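DUF5348 domain-containing protein (Ruminococcus gnavus, PDB 3NRL) is of unknown function but folds as a small beta protein of the DUF5348 family that pairs with a second copy in the crystal. Local coordinates at the interface of chains A and B. Residues are numbered along the deposited sequence; one frame, centred on the assembly and turned at random. Chains: chain A/B, uncharacterized protein RUMGNA_01417.

Contact 1: the interface of chains A and B. Residues chain A 8, 21; chain B 63, 65-69.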
ATOM      1  N   THR A   8      -5.421  -0.206   3.042  1.00 19.26           N
ATOM      2  CA  THR A   8      -4.449   0.336   2.107  1.00 13.91           C
ATOM      3  C   THR A   8      -4.571  -0.392   0.782  1.00 16.53           C
ATOM      4  O   THR A   8      -4.685  -1.618   0.743  1.00 17.31           O
ATOM      5  CB  THR A   8      -3.024   0.163   2.638  1.00 20.79           C
ATOM      6  OG1 THR A   8      -2.791  -1.220   2.921  1.00 42.83           O
ATOM      7  CG2 THR A   8      -2.835   0.962   3.902  1.00 16.22           C
ATOM      8  N   ARG A  21      -5.645  -4.105   1.922  1.00 21.59           N
ATOM      9  CA  ARG A  21      -5.213  -4.742   3.153  1.00 23.63           C
ATOM     10  C   ARG A  21      -5.842  -3.974   4.312  1.00 26.38           C
ATOM     11  O   ARG A  21      -5.552  -2.791   4.509  1.00 23.98           O
ATOM     12  CB  ARG A  21      -3.695  -4.701   3.288  1.00 27.87           C
ATOM     13  CG  ARG A  21      -3.232  -5.182   4.652  1.00 36.84           C
ATOM     14  CD  ARG A  21      -1.933  -4.523   5.062  1.00 47.42           C
ATOM     15  NE  ARG A  21      -0.773  -5.164   4.459  1.00 49.71           N
ATOM     16  CZ  ARG A  21      -0.438  -6.432   4.671  1.00 41.78           C
ATOM     17  NH1 ARG A  21      -1.189  -7.179   5.468  1.00 23.22           N
ATOM     18  NH2 ARG A  21       0.652  -6.941   4.105  1.00 20.49           N
TER
ATOM     19  N   VAL B  63       5.549 -11.628   8.300  1.00 39.93           N
ATOM     20  CA  VAL B  63       4.272 -11.397   7.646  1.00 40.53           C
ATOM     21  C   VAL B  63       4.264 -12.075   6.284  1.00 40.18           C
ATOM     22  O   VAL B  63       5.303 -12.189   5.634  1.00 32.93           O
ATOM     23  CB  VAL B  63       4.018  -9.890   7.457  1.00 45.98           C
ATOM     24  CG1 VAL B  63       5.091  -9.296   6.554  1.00 43.86           C
ATOM     25  CG2 VAL B  63       2.634  -9.664   6.872  1.00 56.49           C
ATOM     26  N   ARG B  65       3.116 -11.048   3.466  1.00 36.45           N
ATOM     27  CA  ARG B  65       3.523 -10.124   2.416  1.00 33.73           C
ATOM     28  C   ARG B  65       3.657  -8.705   2.962  1.00 26.07           C
ATOM     29  O   ARG B  65       2.940  -8.316   3.877  1.00 27.07           O
ATOM     30  CB  ARG B  65       2.502 -10.160   1.276  1.00 33.19           C
ATOM     31  CG  ARG B  65       1.079  -9.817   1.693  1.00 40.44           C
ATOM     32  CD  ARG B  65       0.100 -10.168   0.584  1.00 45.20           C
ATOM     33  NE  ARG B  65       0.516  -9.610  -0.701  1.00 51.93           N
ATOM     34  CZ  ARG B  65      -0.045  -9.913  -1.867  1.00 50.58           C
ATOM     35  NH1 ARG B  65      -1.051 -10.772  -1.916  1.00 55.29           N
ATOM     36  NH2 ARG B  65       0.408  -9.363  -2.984  1.00 47.23           N
ATOM     37  N   LEU B  66       4.575  -7.939   2.382  1.00 22.00           N
ATOM     38  CA  LEU B  66       4.835  -6.566   2.812  1.00 20.33           C
ATOM     39  C   LEU B  66       3.857  -5.513   2.287  1.00 17.05           C
ATOM     40  O   LEU B  66       3.695  -4.453   2.885  1.00 17.25           O
ATOM     41  CB  LEU B  66       6.252  -6.164   2.401  1.00 19.87           C
ATOM     42  CG  LEU B  66       7.392  -6.629   3.312  1.00 31.63           C
ATOM     43  CD1 LEU B  66       7.349  -8.149   3.490  1.00 20.33           C
ATOM     44  CD2 LEU B  66       8.711  -6.170   2.718  1.00 17.30           C
ATOM     45  N   ASP B  67       3.214  -5.814   1.169  1.00 20.09           N
ATOM     46  CA  ASP B  67       2.284  -4.891   0.527  1.00 22.63           C
ATOM     47  C   ASP B  67       1.159  -4.340   1.395  1.00 15.89           C
ATOM     48  O   ASP B  67       0.420  -5.092   2.028  1.00 15.27           O
ATOM     49  CB  ASP B  67       1.670  -5.576  -0.691  1.00 24.44           C
ATOM     50  CG  ASP B  67       2.694  -6.357  -1.480  1.00 26.01           C
ATOM     51  OD1 ASP B  67       3.502  -5.729  -2.196  1.00 26.70           O
ATOM     52  OD2 ASP B  67       2.702  -7.601  -1.364  1.00 33.97           O
ATOM     53  N   GLY B  68       1.028  -3.015   1.416  1.00 15.22           N
ATOM     54  CA  GLY B  68      -0.056  -2.398   2.161  1.00 13.44           C
ATOM     55  C   GLY B  68       0.127  -2.168   3.648  1.00 16.52           C
ATOM     56  O   GLY B  68      -0.774  -1.646   4.309  1.00 19.05           O
ATOM     57  N   LEU B  69       1.275  -2.552   4.188  1.00 14.75           N
ATOM     58  CA  LEU B  69       1.508  -2.346   5.611  1.00 13.28           C
ATOM     59  C   LEU B  69       1.554  -0.855   5.919  1.00 18.15           C
ATOM     60  O   LEU B  69       2.008  -0.057   5.094  1.00 15.44           O
ATOM     61  CB  LEU B  69       2.835  -2.979   6.032  1.00 16.29           C
ATOM     62  CG  LEU B  69       2.923  -4.509   6.021  1.00 25.34           C
ATOM     63  CD1 LEU B  69       4.347  -4.928   6.393  1.00 17.53           C
ATOM     64  CD2 LEU B  69       1.917  -5.101   7.003  1.00 20.72           C
TER
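A:Arg21 of strand 17-23 reaches over to the loop 65-69 of chain B, beside A:Thr8 of strand 6-12. From CB the side chain passes to CG, which lies anti to the backbone N, beside the carbonyl carbon (chi1 172°), and runs on toward B:Gly68. A:Arg21 CD rests 4.1 Å from B:Gly68 CA. The chain bends at chi3 and turns the guanidinium onto the loop. A:Arg21 NE donates to the backbone O of B:Asp67 at 2.7 Å. A:Arg21 CZ is 3.6 Å from B:Leu69 CD2, a methyl that lies over the centre of one guanidinium face. A:Arg21 NH1 is 4.0 Å from the same B:Leu69 CD2. At the tip, A:Arg21 NH2 donates to B:Asp67 O at 2.8 Å. NE and NH2 thus grip one carbonyl oxygen side-on. Both come from the same face of the carbonyl plane, and neither bond is straight. NH2 also comes near B:Arg65 O, but its N-H is not aimed at that oxygen, and no hydrogen bond is assigned here. Next to the arginine, A:Thr8 OG1 donates to B:Gly68 O at 2.5 Å. This bond lies in the carbonyl plane, on a lone pair. On the B side, B:Arg65 NE makes a salt bridge with B:Asp67 OD2 at 3.0 Å, in the guanidinium plane. This link probably steadies the loop that offers its carbonyls. The site joins strands of one copy to the loop of the other, in what may be a dimer.

Contact 2: the interface of chains A and B. Residues chain A 21, 24-25, 27; chain B 63-65.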
ATOM      1  N   ARG A  21      -5.645  -4.105   1.922  1.00 21.59           N
ATOM      2  CA  ARG A  21      -5.213  -4.742   3.153  1.00 23.63           C
ATOM      3  C   ARG A  21      -5.842  -3.974   4.312  1.00 26.38           C
ATOM      4  O   ARG A  21      -5.552  -2.791   4.509  1.00 23.98           O
ATOM      5  CB  ARG A  21      -3.695  -4.701   3.288  1.00 27.87           C
ATOM      6  CG  ARG A  21      -3.232  -5.182   4.652  1.00 36.84           C
ATOM      7  CD  ARG A  21      -1.933  -4.523   5.062  1.00 47.42           C
ATOM      8  NE  ARG A  21      -0.773  -5.164   4.459  1.00 49.71           N
ATOM      9  CZ  ARG A  21      -0.438  -6.432   4.671  1.00 41.78           C
ATOM     10  NH1 ARG A  21      -1.189  -7.179   5.468  1.00 23.22           N
ATOM     11  NH2 ARG A  21       0.652  -6.941   4.105  1.00 20.49           N
ATOM     12  N   LEU A  24      -3.209  -6.834   9.459  1.00 33.23           N
ATOM     13  CA  LEU A  24      -1.961  -7.541   9.214  1.00 36.12           C
ATOM     14  C   LEU A  24      -2.203  -8.781   8.348  1.00 40.52           C
ATOM     15  O   LEU A  24      -1.399  -9.103   7.473  1.00 36.95           O
ATOM     16  CB  LEU A  24      -1.322  -7.939  10.548  1.00 36.18           C
ATOM     17  CG  LEU A  24       0.116  -8.456  10.512  1.00 40.66           C
ATOM     18  CD1 LEU A  24       1.011  -7.447   9.812  1.00 39.01           C
ATOM     19  CD2 LEU A  24       0.601  -8.704  11.935  1.00 44.39           C
ATOM     20  N   GLU A  25      -3.318  -9.464   8.584  1.00 39.33           N
ATOM     21  CA  GLU A  25      -3.655 -10.660   7.815  1.00 46.16           C
ATOM     22  C   GLU A  25      -5.119 -10.692   7.386  1.00 45.48           C
ATOM     23  O   GLU A  25      -5.766 -11.738   7.419  1.00 45.96           O
ATOM     24  CB  GLU A  25      -3.330 -11.919   8.622  1.00 53.29           C
ATOM     25  CG  GLU A  25      -1.851 -12.269   8.654  1.00 61.82           C
ATOM     26  CD  GLU A  25      -1.273 -12.472   7.264  1.00 70.20           C
ATOM     27  OE1 GLU A  25      -1.844 -13.272   6.489  1.00 75.39           O
ATOM     28  OE2 GLU A  25      -0.246 -11.835   6.945  1.00 66.49           O
ATOM     29  N   PHE A  27      -7.418  -9.273   4.144  1.00 31.10           N
ATOM     30  CA  PHE A  27      -7.455  -8.642   2.828  1.00 32.90           C
ATOM     31  C   PHE A  27      -8.859  -8.678   2.234  1.00 38.05           C
ATOM     32  O   PHE A  27      -9.665  -9.540   2.585  1.00 42.08           O
ATOM     33  CB  PHE A  27      -6.485  -9.368   1.890  1.00 34.91           C
ATOM     34  CG  PHE A  27      -5.053  -9.326   2.346  1.00 36.79           C
ATOM     35  CD1 PHE A  27      -4.165  -8.401   1.809  1.00 27.89           C
ATOM     36  CD2 PHE A  27      -4.593 -10.202   3.324  1.00 32.56           C
ATOM     37  CE1 PHE A  27      -2.841  -8.346   2.234  1.00 29.67           C
ATOM     38  CE2 PHE A  27      -3.268 -10.156   3.760  1.00 30.86           C
ATOM     39  CZ  PHE A  27      -2.389  -9.225   3.213  1.00 31.21           C
TER
ATOM     40  N   VAL B  63       5.549 -11.628   8.300  1.00 39.93           N
ATOM     41  CA  VAL B  63       4.272 -11.397   7.646  1.00 40.53           C
ATOM     42  C   VAL B  63       4.264 -12.075   6.284  1.00 40.18           C
ATOM     43  O   VAL B  63       5.303 -12.189   5.634  1.00 32.93           O
ATOM     44  CB  VAL B  63       4.018  -9.890   7.457  1.00 45.98           C
ATOM     45  CG1 VAL B  63       5.091  -9.296   6.554  1.00 43.86           C
ATOM     46  CG2 VAL B  63       2.634  -9.664   6.872  1.00 56.49           C
ATOM     47  N   SER B  64       3.085 -12.523   5.861  1.00 44.50           N
ATOM     48  CA  SER B  64       2.925 -13.196   4.578  1.00 45.76           C
ATOM     49  C   SER B  64       3.427 -12.339   3.418  1.00 41.32           C
ATOM     50  O   SER B  64       4.086 -12.840   2.507  1.00 41.67           O
ATOM     51  CB  SER B  64       1.449 -13.552   4.354  1.00 47.38           C
ATOM     52  OG  SER B  64       0.633 -12.393   4.373  1.00 48.18           O
ATOM     53  N   ARG B  65       3.116 -11.048   3.466  1.00 36.45           N
ATOM     54  CA  ARG B  65       3.523 -10.124   2.416  1.00 33.73           C
ATOM     55  C   ARG B  65       3.657  -8.705   2.962  1.00 26.07           C
ATOM     56  O   ARG B  65       2.940  -8.316   3.877  1.00 27.07           O
ATOM     57  CB  ARG B  65       2.502 -10.160   1.276  1.00 33.19           C
ATOM     58  CG  ARG B  65       1.079  -9.817   1.693  1.00 40.44           C
ATOM     59  CD  ARG B  65       0.100 -10.168   0.584  1.00 45.20           C
ATOM     60  NE  ARG B  65       0.516  -9.610  -0.701  1.00 51.93           N
ATOM     61  CZ  ARG B  65      -0.045  -9.913  -1.867  1.00 50.58           C
ATOM     62  NH1 ARG B  65      -1.051 -10.772  -1.916  1.00 55.29           N
ATOM     63  NH2 ARG B  65       0.408  -9.363  -2.984  1.00 47.23           N
TER
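In this DUF5348 protein, the turn after strand 17-23 and the short strand 26-27 of chain A meet the loop 63-65 of chain B. A:Glu25 and B:Ser64 make a polar link. B:Ser64 OG donates to the carboxylate oxygen OE2 of A:Glu25 at 2.8 Å. It is received on the syn lone pair, the side facing the other oxygen. The glutamate chain bends at chi2 (-58°), which folds its carboxylate back toward the serine. B:Ser64 OG stands between its own backbone N and carbonyl carbon (chi1 59°), which points the hydroxyl toward A:Glu25. B:Val63 is poorly ordered, and its contacts are tentative. As modelled, B:Val63 CG2 lies beside the same carboxylate, 3.6 Å from A:Glu25 OE2. This B:Val63 CG2 methyl also comes within 4.0 Å of A:Leu24 CD1. Next along the loop, A:Phe27 meets the aliphatic stem of B:Arg65. A:Phe27 CZ is 3.7 Å from B:Arg65 CD, and CE1 also lies near that carbon. The ring and the guanidinium of B:Arg65 are inclined by 42°, and the contact is with the stem rather than a flat stack. Within chain A, A:Phe27 CE1 covers one face of the A:Arg21 guanidinium toward its rim. A:Arg21 NH1 donates to A:Leu24 O at 2.8 Å from above the carbonyl plane, which probably limits the rotation of the guanidinium.

Contact 3: the interface of chains A and B. Residues chain A 64-69; chain B 21, 24, 27.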
ATOM      1  N   SER A  64      -1.111   9.946  -9.470  1.00 18.98           N
ATOM      2  CA  SER A  64       0.017   9.485 -10.278  1.00 21.76           C
ATOM      3  C   SER A  64      -0.013   7.969 -10.417  1.00 24.94           C
ATOM      4  O   SER A  64       0.362   7.418 -11.455  1.00 27.72           O
ATOM      5  CB  SER A  64       1.336   9.909  -9.628  1.00 21.56           C
ATOM      6  OG  SER A  64       1.482   9.318  -8.348  1.00 18.85           O
ATOM      7  N   ARG A  65      -0.459   7.305  -9.354  1.00 19.34           N
ATOM      8  CA  ARG A  65      -0.559   5.854  -9.315  1.00 17.43           C
ATOM      9  C   ARG A  65      -1.467   5.456  -8.158  1.00 12.68           C
ATOM     10  O   ARG A  65      -1.667   6.235  -7.226  1.00 15.41           O
ATOM     11  CB  ARG A  65       0.823   5.221  -9.135  1.00 21.75           C
ATOM     12  CG  ARG A  65       1.462   5.447  -7.776  1.00 25.99           C
ATOM     13  CD  ARG A  65       2.592   4.448  -7.567  1.00 39.16           C
ATOM     14  NE  ARG A  65       3.891   4.956  -7.988  1.00 41.30           N
ATOM     15  CZ  ARG A  65       4.919   4.186  -8.339  1.00 28.46           C
ATOM     16  NH1 ARG A  65       4.802   2.862  -8.336  1.00 28.06           N
ATOM     17  NH2 ARG A  65       6.073   4.743  -8.670  1.00 33.45           N
ATOM     18  N   LEU A  66      -2.002   4.243  -8.214  1.00 17.37           N
ATOM     19  CA  LEU A  66      -2.912   3.750  -7.180  1.00 20.39           C
ATOM     20  C   LEU A  66      -2.213   3.122  -5.973  1.00 17.32           C
ATOM     21  O   LEU A  66      -2.790   3.015  -4.892  1.00 13.06           O
ATOM     22  CB  LEU A  66      -3.872   2.711  -7.785  1.00 19.39           C
ATOM     23  CG  LEU A  66      -5.077   3.193  -8.595  1.00 17.97           C
ATOM     24  CD1 LEU A  66      -4.611   4.071  -9.745  1.00 20.08           C
ATOM     25  CD2 LEU A  66      -5.862   1.993  -9.118  1.00 23.33           C
ATOM     26  N   ASP A  67      -0.967   2.713  -6.159  1.00 15.54           N
ATOM     27  CA  ASP A  67      -0.212   2.044  -5.106  1.00 23.80           C
ATOM     28  C   ASP A  67      -0.020   2.804  -3.802  1.00 20.06           C
ATOM     29  O   ASP A  67       0.497   3.917  -3.788  1.00 18.11           O
ATOM     30  CB  ASP A  67       1.153   1.647  -5.658  1.00 22.50           C
ATOM     31  CG  ASP A  67       1.066   1.141  -7.080  1.00 29.86           C
ATOM     32  OD1 ASP A  67       0.654  -0.022  -7.279  1.00 24.22           O
ATOM     33  OD2 ASP A  67       1.391   1.924  -7.999  1.00 31.54           O
ATOM     34  N   GLY A  68      -0.429   2.176  -2.703  1.00 18.93           N
ATOM     35  CA  GLY A  68      -0.251   2.773  -1.396  1.00 18.42           C
ATOM     36  C   GLY A  68      -1.289   3.757  -0.905  1.00 20.64           C
ATOM     37  O   GLY A  68      -1.148   4.297   0.186  1.00 17.17           O
ATOM     38  N   LEU A  69      -2.329   4.008  -1.691  1.00 14.78           N
ATOM     39  CA  LEU A  69      -3.357   4.949  -1.261  1.00 16.92           C
ATOM     40  C   LEU A  69      -4.100   4.403  -0.046  1.00 13.37           C
ATOM     41  O   LEU A  69      -4.259   3.190   0.098  1.00 14.39           O
ATOM     42  CB  LEU A  69      -4.365   5.184  -2.385  1.00 16.01           C
ATOM     43  CG  LEU A  69      -3.907   5.937  -3.634  1.00 10.35           C
ATOM     44  CD1 LEU A  69      -5.008   5.893  -4.686  1.00 11.93           C
ATOM     45  CD2 LEU A  69      -3.579   7.387  -3.271  1.00  9.79           C
TER
ATOM     46  N   ARG B  21       4.564   5.583   0.680  1.00 11.84           N
ATOM     47  CA  ARG B  21       3.773   6.715   0.224  1.00 15.79           C
ATOM     48  C   ARG B  21       3.339   7.456   1.487  1.00 15.93           C
ATOM     49  O   ARG B  21       2.567   6.927   2.281  1.00 18.01           O
ATOM     50  CB  ARG B  21       2.543   6.239  -0.538  1.00 13.32           C
ATOM     51  CG  ARG B  21       1.660   7.376  -1.007  1.00 17.56           C
ATOM     52  CD  ARG B  21       0.226   6.892  -1.130  1.00 39.20           C
ATOM     53  NE  ARG B  21      -0.055   6.290  -2.428  1.00 43.93           N
ATOM     54  CZ  ARG B  21      -0.077   6.977  -3.565  1.00 37.28           C
ATOM     55  NH1 ARG B  21       0.175   8.272  -3.529  1.00 23.62           N
ATOM     56  NH2 ARG B  21      -0.376   6.382  -4.718  1.00 16.69           N
ATOM     57  N   LEU B  24      -0.683  11.980  -0.649  1.00 23.20           N
ATOM     58  CA  LEU B  24      -1.227  11.650  -1.956  1.00 23.49           C
ATOM     59  C   LEU B  24      -0.147  11.598  -3.038  1.00 24.77           C
ATOM     60  O   LEU B  24      -0.128  10.682  -3.861  1.00 18.82           O
ATOM     61  CB  LEU B  24      -2.313  12.646  -2.366  1.00 21.28           C
ATOM     62  CG  LEU B  24      -2.964  12.230  -3.686  1.00 21.92           C
ATOM     63  CD1 LEU B  24      -3.816  10.978  -3.454  1.00 18.71           C
ATOM     64  CD2 LEU B  24      -3.806  13.374  -4.237  1.00 18.93           C
ATOM     65  N   PHE B  27       6.424  10.526  -1.875  1.00 16.62           N
ATOM     66  CA  PHE B  27       7.007   9.196  -1.741  1.00 19.26           C
ATOM     67  C   PHE B  27       8.417   9.255  -1.149  1.00 27.46           C
ATOM     68  O   PHE B  27       9.123  10.250  -1.313  1.00 19.04           O
ATOM     69  CB  PHE B  27       7.062   8.546  -3.123  1.00 17.27           C
ATOM     70  CG  PHE B  27       5.724   8.444  -3.794  1.00 19.31           C
ATOM     71  CD1 PHE B  27       4.909   7.337  -3.583  1.00 22.75           C
ATOM     72  CD2 PHE B  27       5.264   9.470  -4.617  1.00 20.18           C
ATOM     73  CE1 PHE B  27       3.650   7.250  -4.183  1.00 25.26           C
ATOM     74  CE2 PHE B  27       4.011   9.393  -5.220  1.00 17.13           C
ATOM     75  CZ  PHE B  27       3.200   8.275  -5.002  1.00 23.20           C
TER
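B:Arg21 of this DUF5348 protein bonds to backbone carbonyls of the loop 64-69 in chain A. B:Arg21 NE donates to A:Asp67 O at 2.8 Å, tilted from the carbonyl plane. B:Arg21 NH2 donates to A:Asp67 O from the same face, and to A:Arg65 O at 2.8 Å. The latter donor stands 51° out of the carbonyl plane, away from the lone pairs. The guanidinium is also held between two apolar groups. A:Leu69 CD2 lies over the centre of one face, 3.5 Å from B:Arg21 CZ. B:Phe27 CE1 covers the opposite face, offset toward the rim. A:Leu69 CD2 also meets B:Leu24 CD1 at 3.6 Å. A leucine in place of B:Arg21 would probably leave the carbonyls of A:Arg65 and A:Asp67 without these donors and A:Leu69 without the flat group it covers. Farther out, B:Phe27 CZ approaches the hydroxyl OG of A:Ser64 at 3.9 Å. The A:Arg65 side chain runs past B:Arg21 in the opposite direction, its guanidinium turned 81° from the other. Within chain A, A:Arg65 NH1 forms a salt bridge with A:Asp67 OD2 at 3.6 Å, which may steady the loop.

Contacts 1 and 2 are neighbours, with C-alpha centres about 5 Å apart. They share A:Arg21, B:Val63 and B:Arg65 and form one continuous patch. Contact 3 uses the corresponding arginine and loop with the chains exchanged. Its C-alpha centre lies about 14 Å from that of contact 1 and about 18 Å from that of contact 2. Each copy thus gives strand 17-23 and the turn after it to its partner, and offers the loop before strand 70-72 in return. This reciprocal, two-fold exchange joins the two copies through two equivalent patches. It is compatible with a dimer, though the crystal alone does not establish one.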